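Local structure of Bd0816 (Bdellovibrio bacteriovorus HD100, 5CER) at residues A[280-283]-A[284-287]; A[139-142]-A[143-147]; A[233-236]-A[237-241]; A[150-153]-A[154-158]; A[311-314]-A[315-319]. The protein probably acts as a serine-type D-Ala-D-Ala carboxypeptidase of the peptidase S13 family, cleaving the terminal D-alanine from peptidoglycan stem peptides. The protein carries 2 engineered substitutions. One frame throughout, in Å; residues are numbered along the deposited sequence.

Interaction 1. Residues A[280-283]-A[284-287]; sequences LNKS and LEAK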
loop_
_atom_site.group_PDB
_atom_site.type_symbol
_atom_site.label_atom_id
_atom_site.label_comp_id
_atom_site.label_asym_id
_atom_site.label_seq_id
_atom_site.Cartn_x
_atom_site.Cartn_y
_atom_site.Cartn_z
ATOM N N LEU A 280 14.897 -5.948 -12.170
ATOM C CA LEU A 280 14.385 -4.602 -11.886
ATOM C C LEU A 280 15.504 -3.733 -11.288
ATOM O O LEU A 280 15.709 -2.603 -11.733
ATOM C CB LEU A 280 13.186 -4.662 -10.928
ATOM C CG LEU A 280 12.674 -3.334 -10.338
ATOM C CD1 LEU A 280 12.293 -2.358 -11.423
ATOM C CD2 LEU A 280 11.468 -3.605 -9.461
ATOM N N ASN A 281 16.232 -4.299 -10.323
ATOM C CA ASN A 281 17.401 -3.668 -9.747
ATOM C C ASN A 281 18.493 -3.330 -10.784
ATOM O O ASN A 281 19.047 -2.234 -10.749
ATOM C CB ASN A 281 17.992 -4.545 -8.625
ATOM C CG ASN A 281 19.080 -3.843 -7.841
ATOM O OD1 ASN A 281 20.289 -4.089 -8.030
ATOM N ND2 ASN A 281 18.685 -2.879 -7.057
ATOM N N LYS A 282 18.798 -4.241 -11.690
ATOM C CA LYS A 282 19.812 -3.987 -12.737
ATOM C C LYS A 282 19.398 -2.868 -13.630
ATOM O O LYS A 282 20.188 -2.010 -14.009
ATOM C CB LYS A 282 20.053 -5.253 -13.632
ATOM C CG LYS A 282 21.420 -5.935 -13.553
ATOM C CD LYS A 282 22.016 -5.866 -12.139
ATOM C CE LYS A 282 23.317 -6.625 -11.985
ATOM N NZ LYS A 282 24.099 -6.072 -10.826
ATOM N N SER A 283 18.133 -2.886 -13.984
ATOM C CA SER A 283 17.568 -1.853 -14.835
ATOM C C SER A 283 17.757 -0.457 -14.217
ATOM O O SER A 283 18.264 0.472 -14.839
ATOM C CB SER A 283 16.098 -2.168 -15.088
ATOM O OG SER A 283 15.679 -1.544 -16.263
ATOM N N LEU A 284 17.340 -0.352 -12.961
ATOM C CA LEU A 284 17.389 0.902 -12.218
ATOM C C LEU A 284 18.827 1.334 -12.014
ATOM O O LEU A 284 19.115 2.514 -12.206
ATOM C CB LEU A 284 16.666 0.792 -10.867
ATOM C CG LEU A 284 15.156 0.593 -10.955
ATOM C CD1 LEU A 284 14.595 0.086 -9.636
ATOM C CD2 LEU A 284 14.428 1.864 -11.366
ATOM N N GLU A 285 19.733 0.403 -11.689
ATOM C CA GLU A 285 21.162 0.767 -11.525
ATOM C C GLU A 285 21.802 1.284 -12.803
ATOM O O GLU A 285 22.566 2.236 -12.757
ATOM C CB GLU A 285 21.981 -0.357 -10.911
ATOM C CG GLU A 285 21.691 -0.484 -9.410
ATOM C CD GLU A 285 22.469 -1.577 -8.688
ATOM O OE1 GLU A 285 23.099 -2.435 -9.365
ATOM O OE2 GLU A 285 22.433 -1.574 -7.424
ATOM N N ALA A 286 21.416 0.714 -13.934
ATOM C CA ALA A 286 21.885 1.185 -15.226
ATOM C C ALA A 286 21.524 2.632 -15.532
ATOM O O ALA A 286 22.157 3.241 -16.358
ATOM C CB ALA A 286 21.359 0.291 -16.338
ATOM N N LYS A 287 20.467 3.157 -14.915
ATOM C CA LYS A 287 20.090 4.538 -15.063
ATOM C C LYS A 287 20.416 5.378 -13.848
ATOM O O LYS A 287 19.858 6.453 -13.701
ATOM C CB LYS A 287 18.576 4.627 -15.339
ATOM C CG LYS A 287 18.106 3.963 -16.614
ATOM C CD LYS A 287 18.852 4.609 -17.784
ATOM C CE LYS A 287 18.142 4.454 -19.114
ATOM N NZ LYS A 287 19.075 3.803 -20.064
#
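Leu280 and Leu284 stand one alpha-helical turn apart, and Leu284 N donates to Leu280 O at 3.0 Å. The same i to i+4 pattern carries on with Glu285 N to Asn281 O at 2.9 Å and Ala286 N to Lys282 O at 3.0 Å. It fades at the C-terminal end: Lys287 N reaches Ser283 O only weakly, at 3.5 Å, and also bonds to Leu284 O at 3.1 Å, the tighter i to i+3 turn with which the chain leaves the helix. On the inner face, the Leu284 side chain folds back along the helix, CG beside its own backbone N (chi1 -67°). This brings CG to 3.3 Å from Leu280 O and lets the CD1 methyls of Leu280 and Leu284 meet at 3.8 Å. On the outer face, Glu285 runs extended beyond CG past the Asn281 side chain. Its OE1 lies 4.0 Å from Lys282 NZ, too far for a salt bridge, though the opposite charges probably attract; the ammonium also makes a weak bond to Ala13 O. The leucine face of helix 270-286 packs against helix 35-47, where Ile44 touches both Leu280 and Leu284 and Val37 adds to Leu280, while loop residue Leu291 touches Leu280, and Val49 and Val294 touch Leu284.

Interaction 2. Residues A[139-142]-A[143-147]; sequences KNLK and ESFST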
loop_
_atom_site.group_PDB
_atom_site.type_symbol
_atom_site.label_atom_id
_atom_site.label_comp_id
_atom_site.label_asym_id
_atom_site.label_seq_id
_atom_site.Cartn_x
_atom_site.Cartn_y
_atom_site.Cartn_z
ATOM N N LYS A 139 -18.765 11.699 -16.145
ATOM C CA LYS A 139 -19.211 11.714 -14.744
ATOM C C LYS A 139 -18.235 12.434 -13.780
ATOM O O LYS A 139 -18.670 13.266 -12.994
ATOM C CB LYS A 139 -19.469 10.317 -14.190
ATOM C CG LYS A 139 -20.799 9.747 -14.605
ATOM C CD LYS A 139 -21.707 10.454 -15.737
ATOM C CE LYS A 139 -23.030 11.060 -15.263
ATOM N NZ LYS A 139 -22.994 12.542 -15.087
ATOM N N ASN A 140 -16.952 12.082 -13.858
ATOM C CA ASN A 140 -15.887 12.714 -13.065
ATOM C C ASN A 140 -15.666 14.178 -13.342
ATOM O O ASN A 140 -15.597 14.975 -12.397
ATOM C CB ASN A 140 -14.547 12.008 -13.283
ATOM C CG ASN A 140 -14.467 10.703 -12.554
ATOM O OD1 ASN A 140 -14.042 10.648 -11.402
ATOM N ND2 ASN A 140 -14.926 9.647 -13.191
ATOM N N LEU A 141 -15.548 14.525 -14.624
ATOM C CA LEU A 141 -15.488 15.918 -15.034
ATOM C C LEU A 141 -16.675 16.742 -14.495
ATOM O O LEU A 141 -16.511 17.844 -13.961
ATOM C CB LEU A 141 -15.400 16.055 -16.566
ATOM C CG LEU A 141 -14.071 15.658 -17.208
ATOM C CD1 LEU A 141 -14.177 15.567 -18.732
ATOM C CD2 LEU A 141 -12.956 16.602 -16.803
ATOM N N LYS A 142 -17.857 16.191 -14.644
ATOM C CA LYS A 142 -19.077 16.894 -14.306
ATOM C C LYS A 142 -19.266 17.033 -12.809
ATOM O O LYS A 142 -19.586 18.119 -12.323
ATOM C CB LYS A 142 -20.260 16.151 -14.916
ATOM C CG LYS A 142 -21.327 17.032 -15.455
ATOM C CD LYS A 142 -22.608 16.248 -15.700
ATOM C CE LYS A 142 -22.844 16.158 -17.199
ATOM N NZ LYS A 142 -23.597 17.353 -17.678
ATOM N N GLU A 143 -19.066 15.939 -12.080
ATOM C CA GLU A 143 -19.344 15.892 -10.662
ATOM C C GLU A 143 -18.212 16.382 -9.776
ATOM O O GLU A 143 -18.481 16.828 -8.656
ATOM C CB GLU A 143 -19.752 14.460 -10.245
ATOM C CG GLU A 143 -21.086 14.049 -10.856
ATOM C CD GLU A 143 -21.539 12.622 -10.528
ATOM O OE1 GLU A 143 -20.771 11.823 -9.947
ATOM O OE2 GLU A 143 -22.700 12.318 -10.861
ATOM N N SER A 144 -16.960 16.240 -10.227
ATOM C CA SER A 144 -15.783 16.503 -9.351
ATOM C C SER A 144 -14.880 17.608 -9.849
ATOM O O SER A 144 -14.633 18.558 -9.105
ATOM C CB SER A 144 -14.967 15.233 -9.140
ATOM O OG SER A 144 -15.766 14.164 -8.648
ATOM N N PHE A 145 -14.403 17.497 -11.105
ATOM C CA PHE A 145 -13.555 18.535 -11.728
ATOM C C PHE A 145 -14.240 19.929 -11.796
ATOM O O PHE A 145 -13.568 20.942 -11.600
ATOM C CB PHE A 145 -13.109 18.124 -13.135
ATOM C CG PHE A 145 -12.082 19.049 -13.742
ATOM C CD1 PHE A 145 -12.447 20.229 -14.371
ATOM C CD2 PHE A 145 -10.734 18.740 -13.650
ATOM C CE1 PHE A 145 -11.486 21.060 -14.923
ATOM C CE2 PHE A 145 -9.762 19.587 -14.171
ATOM C CZ PHE A 145 -10.133 20.725 -14.818
ATOM N N SER A 146 -15.546 19.964 -12.052
ATOM C CA SER A 146 -16.308 21.203 -12.223
ATOM C C SER A 146 -17.003 21.738 -10.975
ATOM O O SER A 146 -17.528 22.848 -11.003
ATOM C CB SER A 146 -17.420 20.967 -13.217
ATOM O OG SER A 146 -16.912 20.577 -14.454
ATOM N N THR A 147 -17.059 20.971 -9.896
ATOM C CA THR A 147 -17.775 21.424 -8.706
ATOM C C THR A 147 -16.857 22.271 -7.823
ATOM O O THR A 147 -15.640 22.336 -8.054
ATOM C CB THR A 147 -18.405 20.242 -7.920
ATOM O OG1 THR A 147 -17.467 19.162 -7.809
ATOM C CG2 THR A 147 -19.678 19.720 -8.590
HETATM O O HOH W 1 -15.793 11.446 -9.310
#
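Asn140 O receives both Ser144 N and Phe145 N, at 2.9 and 3.1 Å, and this doubled acceptance marks the wider pi-type turn in which helix 130-145 winds down. One residue earlier, the regular alpha-helical bond from Glu143 N to Lys139 O is intact. Leu141 O is also gripped twice by one residue: Ser146 OG, with the hydroxyl turned beside its own backbone N (chi1 -60°), donates at 2.8 Å, and Ser146 N adds a weak bond. Leu141 and Phe145 lie side by side on the buried face, Leu141 CD2 coming obliquely to the ring and 4.0 Å from Phe145 CB. Further out, a water joins Asn140 OD1 to Ser144 OG, 2.8 Å from each. The amide of Asn140 is fixed at both ends, ND2 donating to Ala136 O one turn back and OD1 also accepting from Trp112 N. Behind the apolar pair stand strand residues Leu102, Phe104 and Ile179, which touch Leu141, and Leu87 and Ile88 of helix 81-93, which touch Phe145; so this end of the helix packs on both a sheet and a helix. Past the helix, Thr147 OG1 reaches back to Glu143 O at 2.7 Å, approaching from above the carbonyl plane, 40° out of it.

Interaction 3. Residues A[233-236]-A[237-241]; sequences NAFA and AATLK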
loop_
_atom_site.group_PDB
_atom_site.type_symbol
_atom_site.label_atom_id
_atom_site.label_comp_id
_atom_site.label_asym_id
_atom_site.label_seq_id
_atom_site.Cartn_x
_atom_site.Cartn_y
_atom_site.Cartn_z
ATOM N N ASN A 233 2.469 -11.500 -21.664
ATOM C CA ASN A 233 3.075 -12.810 -21.891
ATOM C C ASN A 233 4.344 -12.727 -22.729
ATOM O O ASN A 233 5.325 -13.399 -22.432
ATOM C CB ASN A 233 2.037 -13.779 -22.459
ATOM C CG ASN A 233 0.984 -14.161 -21.433
ATOM O OD1 ASN A 233 1.107 -13.869 -20.260
ATOM N ND2 ASN A 233 -0.116 -14.690 -21.900
ATOM N N ALA A 234 4.354 -11.878 -23.766
ATOM C CA ALA A 234 5.576 -11.672 -24.577
ATOM C C ALA A 234 6.697 -11.093 -23.714
ATOM O O ALA A 234 7.871 -11.464 -23.848
ATOM C CB ALA A 234 5.284 -10.771 -25.779
ATOM N N PHE A 235 6.333 -10.145 -22.869
ATOM C CA PHE A 235 7.285 -9.555 -21.909
ATOM C C PHE A 235 7.861 -10.623 -20.979
ATOM O O PHE A 235 9.070 -10.651 -20.786
ATOM C CB PHE A 235 6.655 -8.420 -21.107
ATOM C CG PHE A 235 7.321 -8.179 -19.783
ATOM C CD1 PHE A 235 8.532 -7.529 -19.697
ATOM C CD2 PHE A 235 6.723 -8.628 -18.608
ATOM C CE1 PHE A 235 9.118 -7.311 -18.466
ATOM C CE2 PHE A 235 7.337 -8.438 -17.382
ATOM C CZ PHE A 235 8.533 -7.773 -17.312
ATOM N N ALA A 236 7.005 -11.489 -20.451
ATOM C CA ALA A 236 7.445 -12.519 -19.525
ATOM C C ALA A 236 8.377 -13.554 -20.189
ATOM O O ALA A 236 9.363 -13.987 -19.588
ATOM C CB ALA A 236 6.260 -13.225 -18.897
ATOM N N ALA A 237 8.078 -13.911 -21.435
ATOM C CA ALA A 237 8.924 -14.816 -22.212
ATOM C C ALA A 237 10.302 -14.186 -22.464
ATOM O O ALA A 237 11.330 -14.845 -22.296
ATOM C CB ALA A 237 8.243 -15.164 -23.530
ATOM N N ALA A 238 10.340 -12.928 -22.888
ATOM C CA ALA A 238 11.597 -12.340 -23.329
ATOM C C ALA A 238 12.443 -11.904 -22.139
ATOM O O ALA A 238 13.631 -12.148 -22.088
ATOM C CB ALA A 238 11.324 -11.184 -24.298
ATOM N N THR A 239 11.838 -11.199 -21.206
ATOM C CA THR A 239 12.583 -10.616 -20.076
ATOM C C THR A 239 12.755 -11.608 -18.927
ATOM O O THR A 239 13.822 -11.687 -18.388
ATOM C CB THR A 239 11.884 -9.344 -19.539
ATOM O OG1 THR A 239 11.683 -8.414 -20.609
ATOM C CG2 THR A 239 12.700 -8.679 -18.428
ATOM N N LEU A 240 11.710 -12.337 -18.555
ATOM C CA LEU A 240 11.767 -13.230 -17.409
ATOM C C LEU A 240 12.046 -14.696 -17.773
ATOM O O LEU A 240 12.141 -15.544 -16.887
ATOM C CB LEU A 240 10.485 -13.116 -16.607
ATOM C CG LEU A 240 10.192 -11.751 -15.999
ATOM C CD1 LEU A 240 8.838 -11.764 -15.318
ATOM C CD2 LEU A 240 11.257 -11.338 -14.994
ATOM N N LYS A 241 12.198 -14.989 -19.064
ATOM C CA LYS A 241 12.372 -16.353 -19.538
ATOM C C LYS A 241 11.309 -17.265 -18.946
ATOM O O LYS A 241 11.593 -18.364 -18.506
ATOM C CB LYS A 241 13.773 -16.869 -19.217
ATOM C CG LYS A 241 14.921 -16.047 -19.779
ATOM C CD LYS A 241 14.675 -15.644 -21.241
ATOM C CE LYS A 241 15.946 -15.359 -22.029
ATOM N NZ LYS A 241 16.153 -13.900 -22.214
#
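Phe235 and Thr239 are tied first through the backbone, Thr239 N donating to Phe235 O at 2.9 Å. Matching alpha-helical bonds run from Ala237 N to Asn233 O and from Ala238 N to Ala234 O, both 3.0 Å. The series then loosens: Leu240 N to Ala236 O is bent and weak, and at Lys241 phi turns positive, so the helix stops here. Ala236 also pairs through its backbone with Ala242. Among the polar side chains, Lys241 curls back so that NZ donates to Ala238 O at 3.1 Å, covering a carbonyl of the last turn. Thr239 OG1 sits 3.4 Å from Phe235 CD1, approaching the ring obliquely, but its hydrogen bond goes to Glu45 OE1. The apolar contacts centre on Phe235. With CG opposite its backbone N (chi1 156°), the ring swings along the helix toward the following turn, where CE1 comes 3.6 Å from Thr239 CB and CE2 lies 4.2 Å from Leu240 CD1. This face of helix 228-239 lies on helix 35-47, where Trp42 stacks with Phe235 and Leu41 meets both Phe235 and Leu240; helix 270-286 closes in as well, Thr279 touching Thr239, Thr276 touching Leu240, and Lys275 NZ bonding to Leu240 O.

Interaction 4. Residues A[150-153]-A[154-158]; sequences NRAM and YSKLR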
loop_
_atom_site.group_PDB
_atom_site.type_symbol
_atom_site.label_atom_id
_atom_site.label_comp_id
_atom_site.label_asym_id
_atom_site.label_seq_id
_atom_site.Cartn_x
_atom_site.Cartn_y
_atom_site.Cartn_z
ATOM N N ASN A 150 -12.876 21.179 -2.826
ATOM C CA ASN A 150 -12.778 20.862 -1.402
ATOM C C ASN A 150 -11.619 21.652 -0.828
ATOM O O ASN A 150 -10.452 21.327 -1.078
ATOM C CB ASN A 150 -12.563 19.361 -1.227
ATOM C CG ASN A 150 -12.573 18.910 0.223
ATOM O OD1 ASN A 150 -11.843 19.439 1.091
ATOM N ND2 ASN A 150 -13.344 17.882 0.484
ATOM N N ARG A 151 -11.950 22.700 -0.079
ATOM C CA ARG A 151 -10.924 23.595 0.511
ATOM C C ARG A 151 -9.876 22.896 1.384
ATOM O O ARG A 151 -8.672 23.147 1.218
ATOM C CB ARG A 151 -11.568 24.775 1.286
ATOM C CG ARG A 151 -11.890 26.011 0.438
ATOM C CD ARG A 151 -10.689 26.430 -0.423
ATOM N NE ARG A 151 -10.971 26.508 -1.850
ATOM C CZ ARG A 151 -10.032 26.599 -2.810
ATOM N NH1 ARG A 151 -8.726 26.601 -2.517
ATOM N NH2 ARG A 151 -10.406 26.692 -4.097
ATOM N N ALA A 152 -10.329 22.001 2.261
ATOM C CA ALA A 152 -9.417 21.280 3.151
ATOM C C ALA A 152 -8.450 20.371 2.375
ATOM O O ALA A 152 -7.238 20.362 2.655
ATOM C CB ALA A 152 -10.190 20.508 4.202
ATOM N N MET A 153 -8.969 19.633 1.388
ATOM C CA MET A 153 -8.135 18.751 0.580
ATOM C C MET A 153 -7.180 19.462 -0.318
ATOM O O MET A 153 -6.014 19.072 -0.401
ATOM C CB MET A 153 -8.974 17.760 -0.202
ATOM C CG MET A 153 -9.520 16.773 0.758
ATOM S SD MET A 153 -10.178 15.242 0.232
ATOM C CE MET A 153 -8.633 14.427 -0.197
ATOM N N TYR A 154 -7.655 20.488 -1.009
ATOM C CA TYR A 154 -6.756 21.312 -1.826
ATOM C C TYR A 154 -5.578 21.865 -0.978
ATOM O O TYR A 154 -4.427 21.878 -1.398
ATOM C CB TYR A 154 -7.514 22.469 -2.485
ATOM C CG TYR A 154 -6.629 23.263 -3.429
ATOM C CD1 TYR A 154 -5.811 24.292 -2.949
ATOM C CD2 TYR A 154 -6.603 22.980 -4.791
ATOM C CE1 TYR A 154 -4.975 24.993 -3.797
ATOM C CE2 TYR A 154 -5.746 23.663 -5.635
ATOM C CZ TYR A 154 -4.939 24.672 -5.144
ATOM O OH TYR A 154 -4.120 25.346 -5.985
ATOM N N SER A 155 -5.901 22.278 0.231
ATOM C CA SER A 155 -4.906 22.863 1.127
ATOM C C SER A 155 -3.854 21.831 1.641
ATOM O O SER A 155 -2.666 22.162 1.758
ATOM C CB SER A 155 -5.622 23.542 2.299
ATOM O OG SER A 155 -4.730 24.393 2.969
ATOM N N LYS A 156 -4.310 20.618 1.947
ATOM C CA LYS A 156 -3.402 19.527 2.273
ATOM C C LYS A 156 -2.471 19.216 1.097
ATOM O O LYS A 156 -1.241 19.116 1.274
ATOM C CB LYS A 156 -4.145 18.255 2.658
ATOM C CG LYS A 156 -4.732 18.258 4.058
ATOM C CD LYS A 156 -5.161 16.845 4.494
ATOM C CE LYS A 156 -6.281 16.871 5.541
ATOM N NZ LYS A 156 -7.636 17.106 4.908
ATOM N N LEU A 157 -3.037 19.126 -0.102
ATOM C CA LEU A 157 -2.225 18.884 -1.285
ATOM C C LEU A 157 -1.177 19.977 -1.459
ATOM O O LEU A 157 -0.010 19.689 -1.683
ATOM C CB LEU A 157 -3.088 18.749 -2.553
ATOM C CG LEU A 157 -2.278 18.577 -3.851
ATOM C CD1 LEU A 157 -1.501 17.271 -3.792
ATOM C CD2 LEU A 157 -3.180 18.647 -5.086
ATOM N N ARG A 158 -1.605 21.226 -1.368
ATOM C CA ARG A 158 -0.703 22.360 -1.532
ATOM C C ARG A 158 0.439 22.404 -0.487
ATOM O O ARG A 158 1.538 22.801 -0.838
ATOM C CB ARG A 158 -1.510 23.655 -1.510
ATOM C CG ARG A 158 -0.695 24.924 -1.712
ATOM C CD ARG A 158 -1.612 26.097 -2.032
ATOM N NE ARG A 158 -0.926 27.401 -1.990
ATOM C CZ ARG A 158 -0.858 28.198 -0.925
ATOM N NH1 ARG A 158 -1.381 27.847 0.250
ATOM N NH2 ARG A 158 -0.203 29.332 -1.022
#
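Tyr154 N donates to Asn150 O at 2.9 Å, opening a regular alpha-helical run that continues with Ser155 N to Arg151 O, Lys156 N to Ala152 O and Leu157 N to Met153 O, the last two at 3.0 Å. Just ahead of this first turn, Asn150 supplies more than its main-chain oxygen. Its side chain stands with CG opposite the backbone N (chi1 -175°), and OD1 takes Met153 N at 2.9 Å in a nearly straight bond, although the donor lies above the amide plane, 41° out of it. One residue therefore meets two N-H groups of the first turn. Arg151 and Tyr154 run alongside each other in the same direction. The arginine bends at chi2 and chi3 so that NH1 comes within 3.7 Å of Tyr154 CD1, with guanidinium and ring planes 48° apart; CZ is 5.2 Å from the ring centroid, so any cation-pi attraction is weak at most. Both polar ends are held by the chain beyond the helix: Tyr154 OH bonds to Leu169 O, and Arg151 NH2 weakly to Pro172 O. The tyrosine ring also meets that of Tyr85 on helix 81-93. On the outer side, Lys156 bends at its last torsion, bringing NZ back to 4.3 Å from Ala152 CB. The whole is a classic asparagine N-cap: a side-chain carbonyl stands in for the missing preceding turn and starts helix 151-163.

Interaction 5. Residues A[311-314]-A[315-319]; sequences GNAA and GSMIA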
loop_
_atom_site.group_PDB
_atom_site.type_symbol
_atom_site.label_atom_id
_atom_site.label_comp_id
_atom_site.label_asym_id
_atom_site.label_seq_id
_atom_site.Cartn_x
_atom_site.Cartn_y
_atom_site.Cartn_z
ATOM N N GLY A 311 10.767 -4.393 13.954
ATOM C CA GLY A 311 11.810 -5.409 14.055
ATOM C C GLY A 311 13.095 -4.858 13.494
ATOM O O GLY A 311 13.181 -3.689 13.139
ATOM N N ASN A 312 14.068 -5.748 13.323
ATOM C CA ASN A 312 15.357 -5.377 12.758
ATOM C C ASN A 312 15.333 -5.059 11.237
ATOM O O ASN A 312 16.341 -4.645 10.683
ATOM C CB ASN A 312 16.435 -6.417 13.134
ATOM C CG ASN A 312 16.101 -7.788 12.634
ATOM O OD1 ASN A 312 15.323 -7.947 11.686
ATOM N ND2 ASN A 312 16.656 -8.805 13.289
ATOM N N ALA A 313 14.188 -5.198 10.595
ATOM C CA ALA A 313 14.007 -4.736 9.230
ATOM C C ALA A 313 13.859 -3.220 9.123
ATOM O O ALA A 313 14.021 -2.686 8.037
ATOM C CB ALA A 313 12.774 -5.388 8.607
ATOM N N ALA A 314 13.561 -2.524 10.225
ATOM C CA ALA A 314 13.287 -1.070 10.153
ATOM C C ALA A 314 14.468 -0.287 9.584
ATOM O O ALA A 314 15.615 -0.455 10.035
ATOM C CB ALA A 314 12.930 -0.519 11.502
ATOM N N GLY A 315 14.227 0.449 8.499
ATOM C CA GLY A 315 15.299 1.162 7.818
ATOM C C GLY A 315 16.302 0.306 7.041
ATOM O O GLY A 315 17.262 0.838 6.487
ATOM N N SER A 316 16.053 -1.008 6.964
ATOM C CA SER A 316 16.972 -1.978 6.345
ATOM C C SER A 316 16.331 -2.931 5.335
ATOM O O SER A 316 16.958 -3.892 4.924
ATOM C CB SER A 316 17.591 -2.817 7.450
ATOM O OG SER A 316 18.341 -2.003 8.304
ATOM N N MET A 317 15.073 -2.695 4.981
ATOM C CA MET A 317 14.385 -3.539 4.048
ATOM C C MET A 317 13.686 -2.643 3.050
ATOM O O MET A 317 13.010 -1.653 3.443
ATOM C CB MET A 317 13.347 -4.459 4.752
ATOM C CG MET A 317 12.567 -5.379 3.820
ATOM S SD MET A 317 11.329 -6.362 4.705
ATOM C CE MET A 317 10.079 -5.129 5.058
ATOM N N ILE A 318 13.796 -3.038 1.782
ATOM C CA ILE A 318 13.034 -2.480 0.713
ATOM C C ILE A 318 12.053 -3.564 0.313
ATOM O O ILE A 318 12.471 -4.667 0.079
ATOM C CB ILE A 318 13.923 -2.151 -0.470
ATOM C CG1 ILE A 318 14.897 -1.043 -0.094
ATOM C CG2 ILE A 318 13.077 -1.690 -1.660
ATOM C CD1 ILE A 318 16.140 -0.980 -0.923
ATOM N N ALA A 319 10.750 -3.268 0.237
ATOM C CA ALA A 319 9.784 -4.332 -0.018
ATOM C C ALA A 319 8.438 -3.855 -0.472
ATOM O O ALA A 319 8.025 -2.675 -0.286
ATOM C CB ALA A 319 9.618 -5.173 1.230
HETATM O O HOH W 2 17.240 -2.402 10.935
#
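The peptide carbonyl of Ala313 is approached from above its plane by Ser316 N, which lies 43° out of it and donates to Ala313 O at 2.8 Å. The bond closes a type II beta turn, with Ala314 and Gly315 at its corners, overlapping a type I turn from Gly311 to Ala314 in which Ala314 N bonds to Gly311 O at 3.2 Å. At Gly315 phi is positive (71°), and a CB there would clash with Ala314 O, which suits glycine to that corner. The overlapping turns lead into strand 317-324, which in this clan usually carries the Lys-Thr-Gly motif lining the active site. Across the turn, Ala313 CB and Met317 CB touch at 4.0 Å, and both residues pack on Ile369 of helix 356-375; Met317 also reaches Phe343 on strand 339-348. The Asn312 side chain packs on Ile373 and Asn374 of the same helix, OD1 making a weak bond to Ser370 OG, while its backbone bonds to a neighbouring chain. Gly315 and Met317 pair with Ala298, Ser316 with Ser335. In the bend, Ser316 OG, beside its own backbone N (chi1 -63°), donates at 2.9 Å to a water that in turn donates to Ala314 O at 2.7 Å.

In the fold
Interactions 1 and 3 belong together: the ends of helices 270-286 and 228-239 both rest on helix 35-47, the centres of the two contacts about 17 Å apart, one through leucines and the other through an aromatic ring. Interactions 2 and 4 form a second pair on the opposite side of the chain's centre from those two, following each other along the chain and sharing helix 81-93 as a neighbour. There one helix ends in a widened turn and the next begins with an asparagine cap. All four have one buried face and one at the surface. Interaction 5 differs: it is largely buried, has no helix, and uses turns and a water to start a strand, about 7 Å from interaction 1 at the nearest atoms.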